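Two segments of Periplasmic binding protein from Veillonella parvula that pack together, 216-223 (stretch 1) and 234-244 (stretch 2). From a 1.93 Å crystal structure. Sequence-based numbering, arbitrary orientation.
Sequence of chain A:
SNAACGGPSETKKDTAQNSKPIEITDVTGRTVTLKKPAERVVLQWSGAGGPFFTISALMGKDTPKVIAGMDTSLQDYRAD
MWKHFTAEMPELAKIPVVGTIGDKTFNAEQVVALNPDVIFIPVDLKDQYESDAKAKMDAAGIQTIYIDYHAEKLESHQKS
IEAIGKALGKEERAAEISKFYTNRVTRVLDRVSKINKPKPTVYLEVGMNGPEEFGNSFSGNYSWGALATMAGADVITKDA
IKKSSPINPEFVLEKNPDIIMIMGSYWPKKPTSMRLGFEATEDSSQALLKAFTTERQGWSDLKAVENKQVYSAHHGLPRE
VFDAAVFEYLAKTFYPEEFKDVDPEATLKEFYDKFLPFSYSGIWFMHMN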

ATOM      1  N   ASN A 216      -7.435  -5.984  13.582  1.00 37.38           N
ATOM      2  CA  ASN A 216      -8.310  -4.853  13.302  1.00 40.58           C
ATOM      3  C   ASN A 216      -9.264  -5.115  12.146  1.00 39.27           C
ATOM      4  O   ASN A 216      -8.880  -5.727  11.141  1.00 38.69           O
ATOM      5  N   SER A 217     -10.504  -4.647  12.285  1.00 39.27           N
ATOM      6  CA  SER A 217     -11.429  -4.617  11.154  1.00 37.67           C
ATOM      7  C   SER A 217     -11.560  -3.168  10.728  1.00 41.45           C
ATOM      8  O   SER A 217     -10.731  -2.336  11.113  1.00 40.76           O
ATOM      9  N   PHE A 218     -12.574  -2.852   9.926  1.00 39.61           N
ATOM     10  CA  PHE A 218     -12.627  -1.531   9.290  1.00 35.94           C
ATOM     11  C   PHE A 218     -14.033  -0.934   9.201  1.00 37.04           C
ATOM     12  O   PHE A 218     -15.022  -1.670   9.140  1.00 40.06           O
ATOM     13  N   SER A 219     -14.120   0.399   9.180  1.00 38.07           N
ATOM     14  CA  SER A 219     -15.364   1.086   8.826  1.00 41.12           C
ATOM     15  C   SER A 219     -15.527   0.969   7.316  1.00 39.94           C
ATOM     16  O   SER A 219     -14.670   0.391   6.646  1.00 38.25           O
ATOM     17  N   GLY A 220     -16.602   1.533   6.768  1.00 39.22           N
ATOM     18  CA  GLY A 220     -16.822   1.479   5.333  1.00 38.33           C
ATOM     19  C   GLY A 220     -16.089   2.552   4.547  1.00 42.13           C
ATOM     20  O   GLY A 220     -16.095   2.537   3.304  1.00 41.23           O
ATOM     21  N   ASN A 221     -15.454   3.486   5.255  1.00 44.45           N
ATOM     22  CA  ASN A 221     -14.735   4.575   4.586  1.00 46.86           C
ATOM     23  C   ASN A 221     -13.278   4.760   5.022  1.00 44.26           C
ATOM     24  O   ASN A 221     -12.717   5.841   4.862  1.00 43.68           O
ATOM     25  N   TYR A 222     -12.663   3.721   5.577  1.00 41.66           N
ATOM     26  CA  TYR A 222     -11.254   3.817   5.945  1.00 39.40           C
ATOM     27  C   TYR A 222     -10.456   2.616   5.450  1.00 38.58           C
ATOM     28  O   TYR A 222     -10.847   1.472   5.707  1.00 35.67           O
ATOM     29  N   SER A 223      -9.355   2.884   4.741  1.00 34.69           N
ATOM     30  CA  SER A 223      -8.388   1.847   4.371  1.00 31.84           C
ATOM     31  C   SER A 223      -9.069   0.708   3.604  1.00 30.31           C
ATOM     32  O   SER A 223      -9.819   0.971   2.665  1.00 26.86           O
ATOM     33  N   ASP A 234     -20.570  -4.744   0.501  1.00 38.87           N
ATOM     34  CA  ASP A 234     -21.215  -4.254   1.715  1.00 41.65           C
ATOM     35  C   ASP A 234     -20.363  -4.658   2.925  1.00 41.04           C
ATOM     36  O   ASP A 234     -20.391  -5.815   3.354  1.00 40.45           O
ATOM     37  N   VAL A 235     -19.602  -3.708   3.466  1.00 38.62           N
ATOM     38  CA  VAL A 235     -18.718  -3.978   4.603  1.00 37.48           C
ATOM     39  C   VAL A 235     -19.516  -4.163   5.906  1.00 41.17           C
ATOM     40  O   VAL A 235     -20.057  -3.195   6.447  1.00 42.04           O
ATOM     41  N   ILE A 236     -19.585  -5.393   6.421  1.00 41.23           N
ATOM     42  CA  ILE A 236     -20.489  -5.679   7.549  1.00 41.11           C
ATOM     43  C   ILE A 236     -20.172  -4.862   8.809  1.00 42.67           C
ATOM     44  O   ILE A 236     -21.032  -4.672   9.673  1.00 47.46           O
ATOM     45  N   THR A 237     -18.934  -4.385   8.910  1.00 42.38           N
ATOM     46  CA  THR A 237     -18.483  -3.629  10.077  1.00 43.26           C
ATOM     47  C   THR A 237     -18.602  -2.109   9.898  1.00 45.16           C
ATOM     48  O   THR A 237     -18.246  -1.359  10.807  1.00 47.00           O
ATOM     49  N   LYS A 238     -19.100  -1.664   8.744  1.00 45.27           N
ATOM     50  CA  LYS A 238     -19.135  -0.231   8.401  1.00 50.24           C
ATOM     51  C   LYS A 238     -19.754   0.693   9.464  1.00 57.58           C
ATOM     52  O   LYS A 238     -19.336   1.848   9.598  1.00 60.12           O
ATOM     53  N   ASP A 239     -20.729   0.189  10.223  1.00 61.29           N
ATOM     54  CA  ASP A 239     -21.401   0.989  11.252  1.00 64.99           C
ATOM     55  C   ASP A 239     -20.847   0.785  12.665  1.00 65.60           C
ATOM     56  O   ASP A 239     -21.022   1.645  13.529  1.00 67.67           O
ATOM     57  N   ALA A 240     -20.187  -0.346  12.897  1.00 63.73           N
ATOM     58  CA  ALA A 240     -19.772  -0.728  14.250  1.00 63.48           C
ATOM     59  C   ALA A 240     -18.331  -0.330  14.584  1.00 62.06           C
ATOM     60  O   ALA A 240     -17.982  -0.160  15.754  1.00 61.89           O
ATOM     61  N   ILE A 241     -17.498  -0.199  13.555  1.00 59.83           N
ATOM     62  CA  ILE A 241     -16.112   0.230  13.723  1.00 60.76           C
ATOM     63  C   ILE A 241     -15.979   1.664  13.202  1.00 63.47           C
ATOM     64  O   ILE A 241     -16.423   1.965  12.091  1.00 63.37           O
ATOM     65  N   LYS A 242     -15.376   2.546  13.998  1.00 63.41           N
ATOM     66  CA  LYS A 242     -15.237   3.945  13.603  1.00 63.92           C
ATOM     67  C   LYS A 242     -14.190   4.138  12.505  1.00 62.58           C
ATOM     68  O   LYS A 242     -14.444   4.822  11.508  1.00 62.84           O
ATOM     69  N   LYS A 243     -13.021   3.528  12.693  1.00 60.20           N
ATOM     70  CA  LYS A 243     -11.903   3.663  11.758  1.00 55.30           C
ATOM     71  C   LYS A 243     -11.279   2.293  11.495  1.00 50.39           C
ATOM     72  O   LYS A 243     -11.583   1.642  10.489  1.00 46.66           O
ATOM     73  N   SER A 244     -10.412   1.857  12.408  1.00 49.36           N
ATOM     74  CA  SER A 244      -9.852   0.509  12.356  1.00 47.13           C
ATOM     75  C   SER A 244      -9.548   0.001  13.761  1.00 48.13           C
ATOM     76  O   SER A 244      -8.607   0.458  14.414  1.00 47.02           O
TER

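What is unusual here is that each of the three hydrogen bonds across the contact ends on a backbone carbonyl, two of them coming from side-chain hydroxyls and one from a backbone amide, where a segment without regular helix or strand meets one that is mostly loop and turn. Thr-237, pointing toward stretch 1 in rotamer p, donates a hydrogen bond from OG1 to Phe-218 O, at a short 2.6 Å. Ser-244, a t rotamer, donates from OG to Ser-217 O at 2.9 Å, and the same OG lies over one face of the Phe-218 ring, 3.5 Å from CE2. The backbone adds a third bond, Ser-219 N to Lys-243 O, 3.1 Å.

Nonpolar groups pack alongside these bonds. Ile-241 (m, m) points in, its CB 3.9 Å from Phe-218 C, and Val-235 (t) brings CG1 within 3.9 Å of Phe-218 O. Tyr-222 (t) offers a ring face to the aliphatic stem of Lys-243, whose CG sits 3.6 Å from the ring centroid, although the CA-to-CB bond of that lysine points away.

Gly-220 meets a steric rule: an ideal CB there would fall 3.0 Å from Lys-238 CB, a clash. A water links the two backbones, accepting from Gly-220 N (2.9 Å to the water O) and donating to Lys-238 O (2.8 Å). Lys-238 leaves sideways and its end leads away, NZ forming a salt bridge with Asp-234 OD1 at 2.4 Å, a very short distance.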

ATOM      1  CB  ASN A 216      -7.482  -3.599  12.982  1.00 40.83           C
ATOM      2  CG  ASN A 216      -6.769  -3.044  14.199  1.00 43.29           C
ATOM      3  OD1 ASN A 216      -7.214  -3.219  15.333  1.00 45.50           O
ATOM      4  ND2 ASN A 216      -5.663  -2.365  13.965  1.00 46.38           N
ATOM      5  CB  SER A 217     -12.795  -5.201  11.512  1.00 41.04           C
ATOM      6  OG  SER A 217     -13.572  -5.397  10.337  1.00 39.71           O
ATOM      7  CB  PHE A 218     -12.039  -1.621   7.873  1.00 34.52           C
ATOM      8  CG  PHE A 218     -10.593  -2.057   7.836  1.00 33.71           C
ATOM      9  CD1 PHE A 218     -10.256  -3.405   7.792  1.00 33.31           C
ATOM     10  CD2 PHE A 218      -9.573  -1.116   7.844  1.00 36.66           C
ATOM     11  CE1 PHE A 218      -8.927  -3.808   7.751  1.00 34.22           C
ATOM     12  CE2 PHE A 218      -8.237  -1.509   7.806  1.00 36.14           C
ATOM     13  CZ  PHE A 218      -7.918  -2.863   7.767  1.00 34.08           C
ATOM     14  CB  SER A 219     -15.274   2.564   9.172  1.00 42.89           C
ATOM     15  OG  SER A 219     -14.404   3.211   8.260  1.00 42.50           O
ATOM     16  CB  ASN A 221     -15.492   5.903   4.730  1.00 54.56           C
ATOM     17  CG  ASN A 221     -15.503   6.423   6.162  1.00 64.44           C
ATOM     18  OD1 ASN A 221     -14.901   5.827   7.062  1.00 65.30           O
ATOM     19  ND2 ASN A 221     -16.183   7.549   6.377  1.00 69.50           N
ATOM     20  CB  TYR A 222     -11.089   3.942   7.462  1.00 40.33           C
ATOM     21  CG  TYR A 222      -9.637   3.946   7.875  1.00 39.81           C
ATOM     22  CD1 TYR A 222      -8.820   5.033   7.591  1.00 44.60           C
ATOM     23  CD2 TYR A 222      -9.080   2.865   8.537  1.00 40.37           C
ATOM     24  CE1 TYR A 222      -7.485   5.040   7.955  1.00 46.27           C
ATOM     25  CE2 TYR A 222      -7.750   2.860   8.909  1.00 42.43           C
ATOM     26  CZ  TYR A 222      -6.955   3.950   8.616  1.00 47.13           C
ATOM     27  OH  TYR A 222      -5.627   3.943   8.986  1.00 47.89           O
ATOM     28  CB  SER A 223      -7.679   1.327   5.632  1.00 31.75           C
ATOM     29  OG  SER A 223      -6.662   0.391   5.310  1.00 34.12           O
ATOM     30  CB  ASP A 234     -22.625  -4.846   1.842  1.00 45.15           C
ATOM     31  CG  ASP A 234     -23.416  -4.245   2.991  1.00 51.64           C
ATOM     32  OD1 ASP A 234     -22.840  -3.458   3.772  1.00 51.84           O
ATOM     33  OD2 ASP A 234     -24.620  -4.569   3.124  1.00 55.18           O
ATOM     34  CB  VAL A 235     -17.682  -2.847   4.765  1.00 37.31           C
ATOM     35  CG1 VAL A 235     -16.749  -3.134   5.925  1.00 37.96           C
ATOM     36  CG2 VAL A 235     -16.884  -2.669   3.470  1.00 35.10           C
ATOM     37  CB  ILE A 236     -20.547  -7.195   7.919  1.00 43.21           C
ATOM     38  CG1 ILE A 236     -19.247  -7.665   8.590  1.00 39.53           C
ATOM     39  CG2 ILE A 236     -20.906  -8.051   6.694  1.00 43.17           C
ATOM     40  CD1 ILE A 236     -19.364  -9.060   9.246  1.00 44.00           C
ATOM     41  CB  THR A 237     -17.013  -3.964  10.426  1.00 41.93           C
ATOM     42  OG1 THR A 237     -16.232  -3.990   9.224  1.00 39.20           O
ATOM     43  CG2 THR A 237     -16.908  -5.318  11.126  1.00 42.44           C
ATOM     44  CB  LYS A 238     -19.814  -0.003   7.040  1.00 49.91           C
ATOM     45  CG  LYS A 238     -21.324  -0.221   7.040  1.00 52.63           C
ATOM     46  CD  LYS A 238     -21.864  -0.403   5.622  1.00 55.30           C
ATOM     47  CE  LYS A 238     -23.363  -0.702   5.658  1.00 59.94           C
ATOM     48  NZ  LYS A 238     -23.865  -1.351   4.409  1.00 60.56           N
ATOM     49  CB  ASP A 239     -22.906   0.701  11.265  1.00 67.30           C
ATOM     50  CG  ASP A 239     -23.629   1.294  10.074  1.00 70.00           C
ATOM     51  OD1 ASP A 239     -23.247   2.401   9.630  1.00 69.79           O
ATOM     52  OD2 ASP A 239     -24.585   0.647   9.587  1.00 71.83           O
ATOM     53  CB  ALA A 240     -19.980  -2.225  14.464  1.00 63.36           C
ATOM     54  CB  ILE A 241     -15.131  -0.693  12.939  1.00 52.14           C
ATOM     55  CG1 ILE A 241     -15.319  -2.166  13.334  1.00 52.54           C
ATOM     56  CG2 ILE A 241     -13.672  -0.239  13.120  1.00 49.95           C
ATOM     57  CD1 ILE A 241     -15.055  -2.473  14.809  1.00 52.73           C
ATOM     58  CB  LYS A 242     -14.914   4.831  14.814  1.00 66.83           C
ATOM     59  CG  LYS A 242     -13.726   4.370  15.659  1.00 67.64           C
ATOM     60  CD  LYS A 242     -13.119   5.538  16.433  1.00 68.94           C
ATOM     61  CE  LYS A 242     -12.764   6.683  15.494  1.00 66.66           C
ATOM     62  NZ  LYS A 242     -11.892   7.696  16.145  1.00 67.54           N
ATOM     63  CB  LYS A 243     -10.858   4.621  12.330  1.00 56.25           C
ATOM     64  CG  LYS A 243      -9.734   4.968  11.368  1.00 56.18           C
ATOM     65  CD  LYS A 243      -8.671   5.828  12.044  1.00 60.30           C
ATOM     66  CE  LYS A 243      -8.378   7.082  11.234  1.00 62.25           C
ATOM     67  NZ  LYS A 243      -7.024   7.649  11.520  1.00 62.82           N
ATOM     68  CB  SER A 244      -8.592   0.463  11.494  1.00 47.12           C
ATOM     69  OG  SER A 244      -8.199  -0.877  11.251  1.00 45.59           O
TER
HETATM   70  O   HOH W   1     -18.355   3.632   7.728  1.00 59.09           O